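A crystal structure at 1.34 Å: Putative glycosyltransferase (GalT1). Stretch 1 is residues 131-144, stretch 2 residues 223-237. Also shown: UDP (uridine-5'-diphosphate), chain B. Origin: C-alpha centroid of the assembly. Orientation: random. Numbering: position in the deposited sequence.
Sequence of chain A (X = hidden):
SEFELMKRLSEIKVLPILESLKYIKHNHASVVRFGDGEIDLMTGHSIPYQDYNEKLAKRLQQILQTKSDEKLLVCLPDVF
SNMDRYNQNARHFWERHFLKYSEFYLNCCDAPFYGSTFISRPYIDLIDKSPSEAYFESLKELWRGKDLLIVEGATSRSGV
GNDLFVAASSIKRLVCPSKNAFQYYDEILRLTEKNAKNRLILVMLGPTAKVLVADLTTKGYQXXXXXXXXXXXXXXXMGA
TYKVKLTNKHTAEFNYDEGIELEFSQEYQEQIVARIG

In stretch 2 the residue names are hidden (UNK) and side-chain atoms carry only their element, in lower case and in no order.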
# COMPACT_ATOMS: atom_id res chain seq x y z
N PRO A 131 0.49 -18.47 -8.13
CA PRO A 131 -0.70 -17.99 -7.42
C PRO A 131 -1.10 -16.54 -7.73
O PRO A 131 -2.15 -16.11 -7.27
CB PRO A 131 -0.30 -18.10 -5.95
CG PRO A 131 1.18 -17.97 -5.96
CD PRO A 131 1.63 -18.66 -7.22
N SER A 132 -0.28 -15.82 -8.49
CA SER A 132 -0.52 -14.39 -8.69
C SER A 132 -1.85 -14.10 -9.37
O SER A 132 -2.53 -13.14 -9.04
CB SER A 132 0.63 -13.74 -9.45
OG SER A 132 1.81 -13.76 -8.67
N GLU A 133 -2.23 -14.94 -10.33
CA GLU A 133 -3.51 -14.73 -11.01
C GLU A 133 -4.65 -14.77 -10.00
O GLU A 133 -5.52 -13.91 -10.01
CB GLU A 133 -3.72 -15.76 -12.12
CG GLU A 133 -5.06 -15.62 -12.82
CD GLU A 133 -5.17 -16.49 -14.06
OE1 GLU A 133 -4.32 -17.38 -14.24
OE2 GLU A 133 -6.11 -16.27 -14.85
N ALA A 134 -4.64 -15.77 -9.12
CA ALA A 134 -5.64 -15.85 -8.06
C ALA A 134 -5.60 -14.65 -7.11
O ALA A 134 -6.65 -14.18 -6.66
CB ALA A 134 -5.48 -17.15 -7.28
N TYR A 135 -4.40 -14.16 -6.79
CA TYR A 135 -4.28 -13.00 -5.92
C TYR A 135 -4.96 -11.79 -6.56
O TYR A 135 -5.73 -11.08 -5.90
CB TYR A 135 -2.81 -12.67 -5.62
CG TYR A 135 -2.06 -13.71 -4.82
CD1 TYR A 135 -2.73 -14.66 -4.05
CD2 TYR A 135 -0.67 -13.76 -4.85
CE1 TYR A 135 -2.03 -15.62 -3.32
CE2 TYR A 135 0.04 -14.72 -4.13
CZ TYR A 135 -0.65 -15.64 -3.36
OH TYR A 135 0.05 -16.60 -2.65
N PHE A 136 -4.69 -11.54 -7.83
CA PHE A 136 -5.26 -10.36 -8.50
C PHE A 136 -6.76 -10.49 -8.69
O PHE A 136 -7.48 -9.51 -8.59
CB PHE A 136 -4.56 -10.07 -9.83
CG PHE A 136 -3.23 -9.39 -9.68
CD1 PHE A 136 -3.16 -8.10 -9.18
CD2 PHE A 136 -2.05 -10.03 -10.02
CE1 PHE A 136 -1.94 -7.45 -9.02
CE2 PHE A 136 -0.83 -9.40 -9.87
CZ PHE A 136 -0.77 -8.11 -9.37
N GLU A 137 -7.23 -11.71 -8.93
CA GLU A 137 -8.66 -11.94 -9.05
C GLU A 137 -9.36 -11.66 -7.72
O GLU A 137 -10.43 -11.06 -7.70
CB GLU A 137 -8.96 -13.37 -9.52
CG GLU A 137 -8.46 -13.69 -10.92
CD GLU A 137 -9.27 -13.02 -12.02
OE1 GLU A 137 -9.49 -11.79 -11.95
OE2 GLU A 137 -9.70 -13.73 -12.95
N SER A 138 -8.74 -12.06 -6.62
CA SER A 138 -9.33 -11.79 -5.31
C SER A 138 -9.31 -10.30 -4.99
O SER A 138 -10.28 -9.76 -4.45
CB SER A 138 -8.63 -12.59 -4.21
OG SER A 138 -9.22 -12.32 -2.95
N LEU A 139 -8.21 -9.63 -5.33
CA LEU A 139 -8.13 -8.19 -5.16
C LEU A 139 -9.26 -7.48 -5.92
O LEU A 139 -9.93 -6.62 -5.38
CB LEU A 139 -6.78 -7.66 -5.64
CG LEU A 139 -5.64 -7.73 -4.62
CD1 LEU A 139 -4.29 -7.63 -5.32
CD2 LEU A 139 -5.79 -6.65 -3.57
N LYS A 140 -9.46 -7.85 -7.19
CA LYS A 140 -10.44 -7.18 -8.04
C LYS A 140 -11.85 -7.29 -7.46
O LYS A 140 -12.68 -6.41 -7.66
CB LYS A 140 -10.40 -7.73 -9.46
CG LYS A 140 -9.19 -7.28 -10.27
CD LYS A 140 -9.09 -8.05 -11.59
CE LYS A 140 -7.90 -7.58 -12.41
NZ LYS A 140 -7.78 -8.31 -13.70
N GLU A 141 -12.11 -8.37 -6.74
CA GLU A 141 -13.42 -8.55 -6.12
C GLU A 141 -13.72 -7.48 -5.08
O GLU A 141 -14.88 -7.24 -4.73
CB GLU A 141 -13.59 -9.96 -5.54
CG GLU A 141 -13.64 -11.06 -6.59
CD GLU A 141 -14.77 -10.87 -7.60
OE1 GLU A 141 -15.83 -10.33 -7.22
OE2 GLU A 141 -14.59 -11.26 -8.77
N LEU A 142 -12.68 -6.81 -4.58
CA LEU A 142 -12.87 -5.72 -3.64
C LEU A 142 -13.64 -4.56 -4.26
O LEU A 142 -14.41 -3.89 -3.58
CB LEU A 142 -11.53 -5.22 -3.08
CG LEU A 142 -10.74 -6.19 -2.20
CD1 LEU A 142 -9.40 -5.59 -1.81
CD2 LEU A 142 -11.54 -6.54 -0.96
N TRP A 143 -13.43 -4.32 -5.55
CA TRP A 143 -14.02 -3.14 -6.19
C TRP A 143 -15.03 -3.45 -7.31
O TRP A 143 -15.61 -2.54 -7.87
CB TRP A 143 -12.94 -2.18 -6.69
CG TRP A 143 -11.88 -2.79 -7.55
CD1 TRP A 143 -11.98 -3.13 -8.87
CD2 TRP A 143 -10.55 -3.11 -7.15
NE1 TRP A 143 -10.79 -3.66 -9.31
CE2 TRP A 143 -9.89 -3.65 -8.27
CE3 TRP A 143 -9.84 -3.00 -5.94
CZ2 TRP A 143 -8.56 -4.08 -8.23
CZ3 TRP A 143 -8.52 -3.41 -5.90
CH2 TRP A 143 -7.89 -3.95 -7.04
N ARG A 144 -15.26 -4.73 -7.60
CA ARG A 144 -16.23 -5.07 -8.63
C ARG A 144 -17.59 -4.51 -8.25
O ARG A 144 -18.09 -4.77 -7.15
CB ARG A 144 -16.33 -6.59 -8.82
CG ARG A 144 -17.37 -6.99 -9.86
CD ARG A 144 -17.70 -8.47 -9.83
NE ARG A 144 -16.71 -9.29 -10.53
CZ ARG A 144 -16.73 -9.51 -11.85
NH1 ARG A 144 -17.66 -8.97 -12.61
NH2 ARG A 144 -15.79 -10.27 -12.40
N UNK A 223 -11.69 2.43 3.78
CA UNK A 223 -10.63 2.94 2.93
C UNK A 223 -9.49 1.93 2.91
O UNK A 223 -9.10 1.41 3.96
c UNK A 223 -10.14 4.29 3.43
N UNK A 224 -8.97 1.65 1.72
CA UNK A 224 -7.99 0.60 1.53
C UNK A 224 -6.69 1.15 0.95
O UNK A 224 -6.66 1.69 -0.15
c UNK A 224 -7.53 -1.66 0.47
c UNK A 224 -10.49 -2.13 0.27
c UNK A 224 -9.87 -1.05 1.15
c UNK A 224 -8.53 -0.52 0.61
N UNK A 225 -5.62 1.00 1.72
CA UNK A 225 -4.28 1.42 1.31
C UNK A 225 -3.73 0.39 0.32
O UNK A 225 -3.40 -0.73 0.73
c UNK A 225 -3.44 1.46 2.59
o UNK A 225 -1.55 1.90 1.20
o UNK A 225 -1.22 1.57 3.36
c UNK A 225 -1.97 1.65 2.35
N UNK A 226 -3.65 0.75 -0.96
CA UNK A 226 -3.21 -0.19 -2.00
C UNK A 226 -1.85 0.10 -2.63
O UNK A 226 -1.41 -0.64 -3.51
c UNK A 226 -5.55 -1.08 -2.76
c UNK A 226 -6.51 -1.08 -3.95
c UNK A 226 -4.26 -0.32 -3.11
c UNK A 226 -5.22 -2.49 -2.31
N UNK A 227 -1.20 1.19 -2.21
CA UNK A 227 0.19 1.43 -2.57
C UNK A 227 0.54 1.20 -4.02
O UNK A 227 -0.04 1.82 -4.92
N UNK A 228 1.50 0.31 -4.26
CA UNK A 228 2.08 0.07 -5.59
C UNK A 228 1.37 -1.01 -6.41
O UNK A 228 1.97 -1.61 -7.33
c UNK A 228 6.01 2.26 -4.52
n UNK A 228 5.57 2.81 -5.64
c UNK A 228 4.60 2.00 -6.18
c UNK A 228 4.46 0.94 -5.35
c UNK A 228 3.57 -0.27 -5.45
n UNK A 228 5.35 1.13 -4.32
N UNK A 229 0.10 -1.27 -6.11
CA UNK A 229 -0.62 -2.33 -6.81
C UNK A 229 -0.55 -2.19 -8.34
O UNK A 229 -0.45 -3.19 -9.06
c UNK A 229 -2.75 -3.70 -6.93
c UNK A 229 -2.06 -4.97 -6.49
c UNK A 229 -2.11 -2.44 -6.34
c UNK A 229 -2.90 -1.18 -6.69
N UNK A 230 -0.57 -0.96 -8.85
CA UNK A 230 -0.56 -0.79 -10.30
C UNK A 230 0.72 -1.31 -10.96
O UNK A 230 0.66 -1.94 -12.02
o UNK A 230 0.30 1.12 -12.78
c UNK A 230 -0.77 0.67 -10.70
o UNK A 230 -1.86 0.71 -12.82
c UNK A 230 -0.78 0.85 -12.20
N UNK A 231 1.87 -1.01 -10.36
CA UNK A 231 3.14 -1.48 -10.90
C UNK A 231 3.16 -3.00 -10.94
O UNK A 231 3.58 -3.60 -11.94
c UNK A 231 4.32 -1.01 -10.05
o UNK A 231 4.46 0.39 -10.10
N UNK A 232 2.72 -3.61 -9.85
CA UNK A 232 2.71 -5.07 -9.75
C UNK A 232 1.78 -5.68 -10.79
O UNK A 232 2.11 -6.69 -11.43
o UNK A 232 5.24 -6.27 -6.18
c UNK A 232 3.42 -5.19 -7.30
c UNK A 232 2.33 -5.49 -8.33
c UNK A 232 4.35 -6.37 -7.06
o UNK A 232 4.19 -7.42 -7.73
N UNK A 233 0.63 -5.05 -11.00
CA UNK A 233 -0.31 -5.56 -11.99
C UNK A 233 0.28 -5.43 -13.40
O UNK A 233 0.14 -6.34 -14.21
c UNK A 233 -4.27 -5.36 -14.61
c UNK A 233 -1.66 -4.84 -11.89
c UNK A 233 -4.13 -7.36 -13.30
c UNK A 233 -3.15 -6.77 -12.51
c UNK A 233 -3.30 -4.78 -13.81
c UNK A 233 -4.69 -6.65 -14.34
o UNK A 233 -5.66 -7.23 -15.13
c UNK A 233 -2.73 -5.47 -12.75
N UNK A 234 0.93 -4.32 -13.69
CA UNK A 234 1.56 -4.14 -15.01
C UNK A 234 2.65 -5.19 -15.23
O UNK A 234 2.74 -5.78 -16.31
c UNK A 234 2.15 -2.74 -15.14
c UNK A 234 1.13 -1.61 -15.20
o UNK A 234 1.27 -1.85 -17.56
o UNK A 234 -0.16 -0.38 -16.75
c UNK A 234 0.72 -1.26 -16.61
N UNK A 235 3.47 -5.43 -14.22
CA UNK A 235 4.52 -6.44 -14.33
C UNK A 235 3.90 -7.83 -14.56
O UNK A 235 4.37 -8.61 -15.39
c UNK A 235 6.88 -4.58 -14.01
c UNK A 235 8.25 -2.76 -11.23
n UNK A 235 7.68 -3.57 -13.52
c UNK A 235 7.62 -3.59 -12.15
c UNK A 235 7.17 -4.05 -9.49
c UNK A 235 6.77 -4.65 -11.77
c UNK A 235 6.31 -5.27 -12.98
c UNK A 235 6.55 -4.87 -10.41
c UNK A 235 5.39 -6.44 -13.08
c UNK A 235 8.02 -3.01 -9.90
N UNK A 236 2.84 -8.13 -13.81
CA UNK A 236 2.13 -9.39 -13.95
C UNK A 236 1.55 -9.57 -15.37
O UNK A 236 1.68 -10.64 -15.97
o UNK A 236 -3.13 -13.15 -14.06
c UNK A 236 0.09 -11.82 -12.99
c UNK A 236 -1.30 -10.02 -13.70
c UNK A 236 -0.91 -12.73 -13.28
c UNK A 236 -0.08 -10.46 -13.20
c UNK A 236 -2.31 -10.92 -13.99
c UNK A 236 1.02 -9.48 -12.89
c UNK A 236 -2.12 -12.26 -13.77
N UNK A 237 0.95 -8.52 -15.92
CA UNK A 237 0.30 -8.62 -17.23
C UNK A 237 1.31 -8.82 -18.34
O UNK A 237 0.99 -9.40 -19.39
c UNK A 237 -2.94 -8.09 -17.12
o UNK A 237 -2.96 -9.29 -16.79
c UNK A 237 -1.79 -7.23 -16.65
o UNK A 237 -3.82 -7.57 -17.84
c UNK A 237 -0.55 -7.38 -17.52
N1 UDP B . 2.96 8.40 -3.52
C2 UDP B . 2.48 9.64 -3.86
N3 UDP B . 2.81 10.73 -3.09
C4 UDP B . 3.62 10.60 -1.99
C5 UDP B . 4.11 9.34 -1.64
C6 UDP B . 3.88 8.28 -2.51
O2 UDP B . 1.78 9.78 -4.85
O4 UDP B . 3.86 11.60 -1.32
C1' UDP B . 2.53 7.23 -4.30
C2' UDP B . 3.48 6.60 -5.29
O2' UDP B . 3.49 7.32 -6.50
C3' UDP B . 2.85 5.23 -5.44
C4' UDP B . 2.29 4.95 -4.06
O4' UDP B . 2.28 6.20 -3.37
O3' UDP B . 1.77 5.30 -6.35
C5' UDP B . 3.13 3.93 -3.30
O5' UDP B . 2.60 3.78 -1.99
PA UDP B . 3.27 2.81 -0.90
O1A UDP B . 4.61 3.32 -0.54
O2A UDP B . 2.28 2.70 0.20
O3A UDP B . 3.42 1.44 -1.75
PB UDP B . 3.87 -0.08 -1.34
O1B UDP B . 5.25 -0.25 -1.87
O2B UDP B . 2.89 -0.93 -2.06
O3B UDP B . 3.82 -0.22 0.15

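Position 223 opens a short strand with a single side-chain carbon, out of reach of stretch 1; it is Ala-223. Position 224 carries four carbons forked at the first, one arm two carbons long and ending near Leu-142, which identifies Ile-224; the end of its long arm, CD1, lies 4.2 Å from CD1 of Leu-142. At 225 two carbons, the second bearing two oxygens, define Asp-225, whose carboxylate is hydrogen-bonded elsewhere in the structure. Position 226 has four carbons forked at the second, and the arms of the fork reach Trp-143 and Leu-139, hence Leu-226. Its CD1 packs 3.6 Å from CZ3 of Trp-143, and its CD2 lies 4.4 Å from CD2 of Leu-139.

Position 227 has no side-chain atoms and a positive phi of 46°. It is Gly-227, and an ideal CB here would clash with UDP O2B at 2.4 Å. At 228 one carbon leads to a five-membered ring of three carbons and two nitrogens, so the residue is His-228. It occupies the N-cap position and holds the diphosphate twice, N donating to UDP O2B at 2.9 Å and ND1 to UDP O1B at 2.8 Å, as suits a putative glycosyltransferase.

The helix begins at 229, where four carbons again fork at the first, the longer arm touching Phe-136 and Leu-139: Ile-229. Its CD1 lies 3.5 Å from CE1 of Phe-136 and 3.7 Å from CD1 of Leu-139. Position 230, two carbons with two terminal oxygens, is Asp-230; its CA-to-CB bond points away from stretch 1. One carbon and one oxygen make 231 Ser-231. At 232 three carbons end in two oxygens, the first carbon near Phe-136; this is Glu-232, its CB 4.2 Å from CZ of Phe-136.

Position 233 shows one carbon and a six-carbon ring bearing an oxygen. The ring meets Phe-136, the oxygen lies 2.8 Å from NZ of Lys-140, and the residue is Tyr-233. Position 234, three carbons and two oxygens, is Glu-234; its CA-to-CB bond points away from stretch 1. At 235 one carbon leads to fused five- and six-membered rings of eight carbons and one nitrogen; this is Trp-235, whose end leads away from stretch 1. At 236 one carbon carries a six-carbon ring bearing an oxygen, and the group lies against Phe-136, Glu-133 and Ser-132. It is Tyr-236; its CB lies 3.5 Å from CE2 of Phe-136, and its OH approaches CB of Glu-133 at 3.3 Å. Three carbons and two oxygens at 237 complete the segment as Glu-237, without contact.

The contact centres on Phe-136, a knob among Ile-229, Glu-232, Tyr-233 and Tyr-236. Tyr-233 turns its ring edge toward the Phe-136 face, and its OH accepts a hydrogen bond from Lys-140 NZ. Leu-139 meets Ile-229 and Leu-226, Trp-143 meets Leu-226, and Leu-142 meets Ile-224; UDP-binding Gly-227 and His-228 lie outside the contact.

Stretch 2 223-237: AIDLGHIDSEYEWYE
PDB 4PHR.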